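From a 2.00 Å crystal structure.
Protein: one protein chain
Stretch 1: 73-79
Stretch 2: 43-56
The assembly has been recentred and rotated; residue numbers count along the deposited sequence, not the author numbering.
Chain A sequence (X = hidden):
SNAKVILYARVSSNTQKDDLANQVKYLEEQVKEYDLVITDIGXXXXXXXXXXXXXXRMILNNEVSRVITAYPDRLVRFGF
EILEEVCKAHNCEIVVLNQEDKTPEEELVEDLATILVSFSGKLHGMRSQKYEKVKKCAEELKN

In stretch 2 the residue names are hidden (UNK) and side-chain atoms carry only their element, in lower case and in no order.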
# COMPACT_ATOMS: atom_id res chain seq x y z
N ASP A 73 2.05 11.38 0.40
CA ASP A 73 2.57 10.45 1.45
C ASP A 73 2.14 10.82 2.88
O ASP A 73 2.31 10.02 3.81
CB ASP A 73 4.08 10.17 1.34
CG ASP A 73 4.93 11.17 2.10
OD1 ASP A 73 4.41 12.24 2.50
OD2 ASP A 73 6.14 10.89 2.29
N ARG A 74 1.50 11.98 3.05
CA ARG A 74 0.81 12.22 4.32
C ARG A 74 -0.25 11.15 4.59
O ARG A 74 -0.41 10.68 5.74
CB ARG A 74 0.19 13.61 4.38
CG ARG A 74 1.23 14.78 4.34
CD ARG A 74 2.27 14.62 5.48
NE ARG A 74 3.42 13.79 5.09
CZ ARG A 74 4.42 13.47 5.91
NH1 ARG A 74 4.40 13.85 7.20
NH2 ARG A 74 5.45 12.75 5.45
N LEU A 75 -0.98 10.74 3.55
CA LEU A 75 -2.05 9.73 3.73
C LEU A 75 -1.51 8.33 3.91
O LEU A 75 -1.88 7.64 4.86
CB LEU A 75 -3.10 9.77 2.59
CG LEU A 75 -4.15 10.86 2.86
CD1 LEU A 75 -4.92 11.25 1.56
CD2 LEU A 75 -5.09 10.47 4.02
N VAL A 76 -0.67 7.90 2.98
CA VAL A 76 -0.10 6.55 3.00
C VAL A 76 1.23 6.54 2.28
O VAL A 76 1.50 7.41 1.42
CB VAL A 76 -0.99 5.49 2.27
CG1 VAL A 76 -2.19 5.08 3.12
CG2 VAL A 76 -1.45 5.99 0.89
N ARG A 77 2.06 5.56 2.61
CA ARG A 77 3.31 5.34 1.88
C ARG A 77 3.06 4.50 0.62
O ARG A 77 3.73 4.68 -0.37
CB ARG A 77 4.32 4.65 2.82
CG ARG A 77 5.64 4.13 2.20
CD ARG A 77 6.51 5.25 1.66
NE ARG A 77 6.83 6.21 2.71
CZ ARG A 77 6.97 7.53 2.53
NH1 ARG A 77 6.84 8.10 1.32
NH2 ARG A 77 7.25 8.30 3.58
N PHE A 78 2.12 3.56 0.68
CA PHE A 78 1.78 2.73 -0.50
C PHE A 78 0.28 2.77 -0.64
O PHE A 78 -0.40 2.86 0.38
CB PHE A 78 2.16 1.25 -0.26
CG PHE A 78 3.65 1.01 -0.25
CD1 PHE A 78 4.38 1.03 -1.45
CD2 PHE A 78 4.32 0.78 0.95
CE1 PHE A 78 5.79 0.82 -1.45
CE2 PHE A 78 5.73 0.56 0.98
CZ PHE A 78 6.46 0.58 -0.23
N GLY A 79 -0.24 2.65 -1.87
CA GLY A 79 -1.68 2.47 -2.10
C GLY A 79 -2.45 3.77 -2.23
O GLY A 79 -3.70 3.78 -2.25
N UNK A 43 3.68 6.46 11.25
CA UNK A 43 4.15 6.25 9.90
C UNK A 43 2.98 6.10 8.93
O UNK A 43 1.91 5.60 9.29
c UNK A 43 5.04 4.99 9.88
o UNK A 43 5.38 4.59 8.56
N UNK A 44 3.19 6.55 7.70
CA UNK A 44 2.26 6.23 6.62
C UNK A 44 2.09 4.74 6.35
O UNK A 44 1.08 4.33 5.72
N UNK A 45 3.04 3.92 6.80
CA UNK A 45 2.94 2.47 6.70
C UNK A 45 1.98 1.88 7.74
O UNK A 45 1.60 0.71 7.64
c UNK A 45 6.68 1.51 6.27
c UNK A 45 4.86 0.99 4.65
c UNK A 45 4.31 1.81 6.94
c UNK A 45 5.31 1.91 5.80
N UNK A 46 1.66 2.65 8.79
CA UNK A 46 0.91 2.08 9.93
C UNK A 46 -0.59 2.05 9.62
O UNK A 46 -1.26 3.09 9.55
c UNK A 46 1.24 2.83 11.22
o UNK A 46 -0.40 1.44 12.36
c UNK A 46 0.43 2.35 12.45
n UNK A 46 0.67 2.99 13.58
N UNK A 47 -1.09 0.85 9.36
CA UNK A 47 -2.49 0.65 8.95
C UNK A 47 -3.47 0.68 10.16
O UNK A 47 -4.69 0.58 9.97
se UNK A 47 -2.56 0.29 5.58
c UNK A 47 -1.74 2.02 6.00
c UNK A 47 -1.76 -0.78 6.95
c UNK A 47 -2.63 -0.67 8.19
N UNK A 48 -2.93 0.85 11.37
CA UNK A 48 -3.75 0.98 12.57
C UNK A 48 -3.93 2.43 13.06
O UNK A 48 -4.58 2.66 14.08
c UNK A 48 -3.21 -1.40 13.31
c UNK A 48 -2.52 -2.32 14.37
c UNK A 48 -3.21 0.07 13.69
c UNK A 48 -2.38 -3.73 13.83
n UNK A 48 -2.29 -4.84 14.87
N UNK A 49 -3.37 3.40 12.32
CA UNK A 49 -3.57 4.82 12.68
C UNK A 49 -5.07 5.12 12.89
O UNK A 49 -5.90 4.92 11.98
c UNK A 49 -3.06 5.73 11.57
n UNK A 49 -1.65 5.64 6.91
c UNK A 49 -1.56 6.04 11.56
n UNK A 49 -1.92 7.77 7.69
c UNK A 49 -1.20 6.88 10.31
n UNK A 49 -1.30 6.06 9.13
c UNK A 49 -1.62 6.50 7.91
N UNK A 50 -5.43 5.59 14.08
CA UNK A 50 -6.84 5.89 14.42
C UNK A 50 -7.45 6.95 13.53
O UNK A 50 -8.59 6.82 13.11
c UNK A 50 -6.57 4.51 17.36
n UNK A 50 -5.97 2.88 19.20
c UNK A 50 -6.96 6.43 15.83
c UNK A 50 -5.93 4.30 18.73
c UNK A 50 -6.02 5.79 16.78
N UNK A 51 -6.69 8.02 13.30
CA UNK A 51 -7.15 9.10 12.46
C UNK A 51 -7.43 8.59 11.05
O UNK A 51 -8.51 8.84 10.50
N UNK A 52 -6.47 7.87 10.46
CA UNK A 52 -6.59 7.42 9.06
C UNK A 52 -7.75 6.45 8.89
O UNK A 52 -8.47 6.52 7.89
c UNK A 52 -5.37 5.99 7.30
c UNK A 52 -5.23 6.66 6.09
c UNK A 52 -5.30 5.95 4.88
c UNK A 52 -5.49 4.60 7.30
c UNK A 52 -5.40 4.59 4.89
c UNK A 52 -5.29 6.75 8.62
c UNK A 52 -5.50 3.89 6.12
N UNK A 53 -7.91 5.56 9.87
CA UNK A 53 -9.02 4.60 9.90
C UNK A 53 -10.39 5.28 10.06
O UNK A 53 -11.34 4.91 9.35
c UNK A 53 -7.66 2.57 10.72
c UNK A 53 -7.93 1.79 9.42
c UNK A 53 -8.80 3.54 10.98
c UNK A 53 -7.49 1.62 11.92
N UNK A 54 -10.48 6.27 10.96
CA UNK A 54 -11.71 7.09 11.07
C UNK A 54 -12.03 7.71 9.71
O UNK A 54 -13.16 7.59 9.19
n UNK A 54 -14.72 11.05 13.59
c UNK A 54 -13.37 11.45 13.11
c UNK A 54 -12.41 10.26 13.23
c UNK A 54 -11.55 8.17 12.14
c UNK A 54 -12.73 9.14 12.24
N UNK A 55 -11.03 8.32 9.11
CA UNK A 55 -11.17 8.95 7.81
C UNK A 55 -11.65 7.99 6.72
O UNK A 55 -12.59 8.30 6.00
c UNK A 55 -10.96 11.34 5.81
c UNK A 55 -8.42 11.05 5.86
c UNK A 55 -9.80 10.34 6.03
c UNK A 55 -9.86 9.63 7.39
N UNK A 56 -10.96 6.86 6.56
CA UNK A 56 -11.30 5.85 5.55
C UNK A 56 -12.75 5.35 5.72
O UNK A 56 -13.48 5.17 4.73
c UNK A 56 -10.60 3.41 4.79
c UNK A 56 -9.48 2.38 5.01
c UNK A 56 -10.63 3.84 3.35
c UNK A 56 -10.33 4.66 5.64
O HOH W 1 1.16 2.70 3.49

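Position 43 carries one carbon and then one oxygen, a short unbranched hydroxyl that makes no contact with stretch 1: Ser-43. Its OG accepts a hydrogen bond from the backbone N of position 45 at 3.0 Å.

Position 44 has no side-chain atoms, so it is Gly-44. An ideal CB here would lie 3.1 Å from Arg-77 N and 3.4 Å from Val-76 C, both tight; its CA instead comes within 4.3 Å of Val-76 CA.

Position 45 shows four carbons forked at the second, and one terminal carbon lies near the plane of the Phe-78 ring, at its edge. This is Leu-45, with CD2 3.7 Å from Phe-78 CD2.

Position 46 has two carbons, the second bearing one oxygen and one nitrogen: Asn-46. Its OD1 accepts from the N of position 48 at 2.8 Å.

Position 47 runs carbon, carbon, selenium, carbon without a branch, the signature of selenomethionine, Met-47. Its CE reaches Val-76 CG1 at 4.2 Å.

Position 48 is four carbons in a row ending in nitrogen, far from stretch 1: Lys-48.

Position 49 has three carbons, a nitrogen, and a carbon carrying two more nitrogens, a guanidinium directed at the backbone O of Leu-75. It is Arg-49, whose NE also donates to Asn-46 O at 3.0 Å.

Position 50 repeats the four-carbon, nitrogen-tipped chain and is Lys-50; position 51, without side-chain atoms, is Gly-51.

Position 52 has one carbon and a six-carbon ring with no oxygen, packed against Leu-75 and Val-76. This is Phe-52, with CE1 3.7 Å from Val-76 CG1.

Position 53, four carbons forked at the second and out of reach of stretch 1, is Leu-53. Position 54, four carbons and a terminal nitrogen, is Lys-54.

Positions 55 and 56 each have four carbons forked at the second. The first touches Leu-75 and is Leu-55, its CD2 3.8 Å from Leu-75 CD2; the second does not reach stretch 1 and is Leu-56.

The contact joins polar anchoring to apolar packing. Arg-49 NH1 and NH2 both donate to Leu-75 O, at 2.9 and 2.8 Å, with the acceptor near the guanidinium plane. Arg-77 N gives Gly-44 O a weak bond at 3.5 Å, and water 1 also bridges the two stretches, donating to Gly-44 O at 2.8 Å and accepting from Phe-78 N at 3.1 Å. Phe-52 and Leu-55, three residues apart on the helix, both point toward stretch 1 and pack against Leu-75.

Stretch 2 (43-56) SGLNMKRKGFLKLL
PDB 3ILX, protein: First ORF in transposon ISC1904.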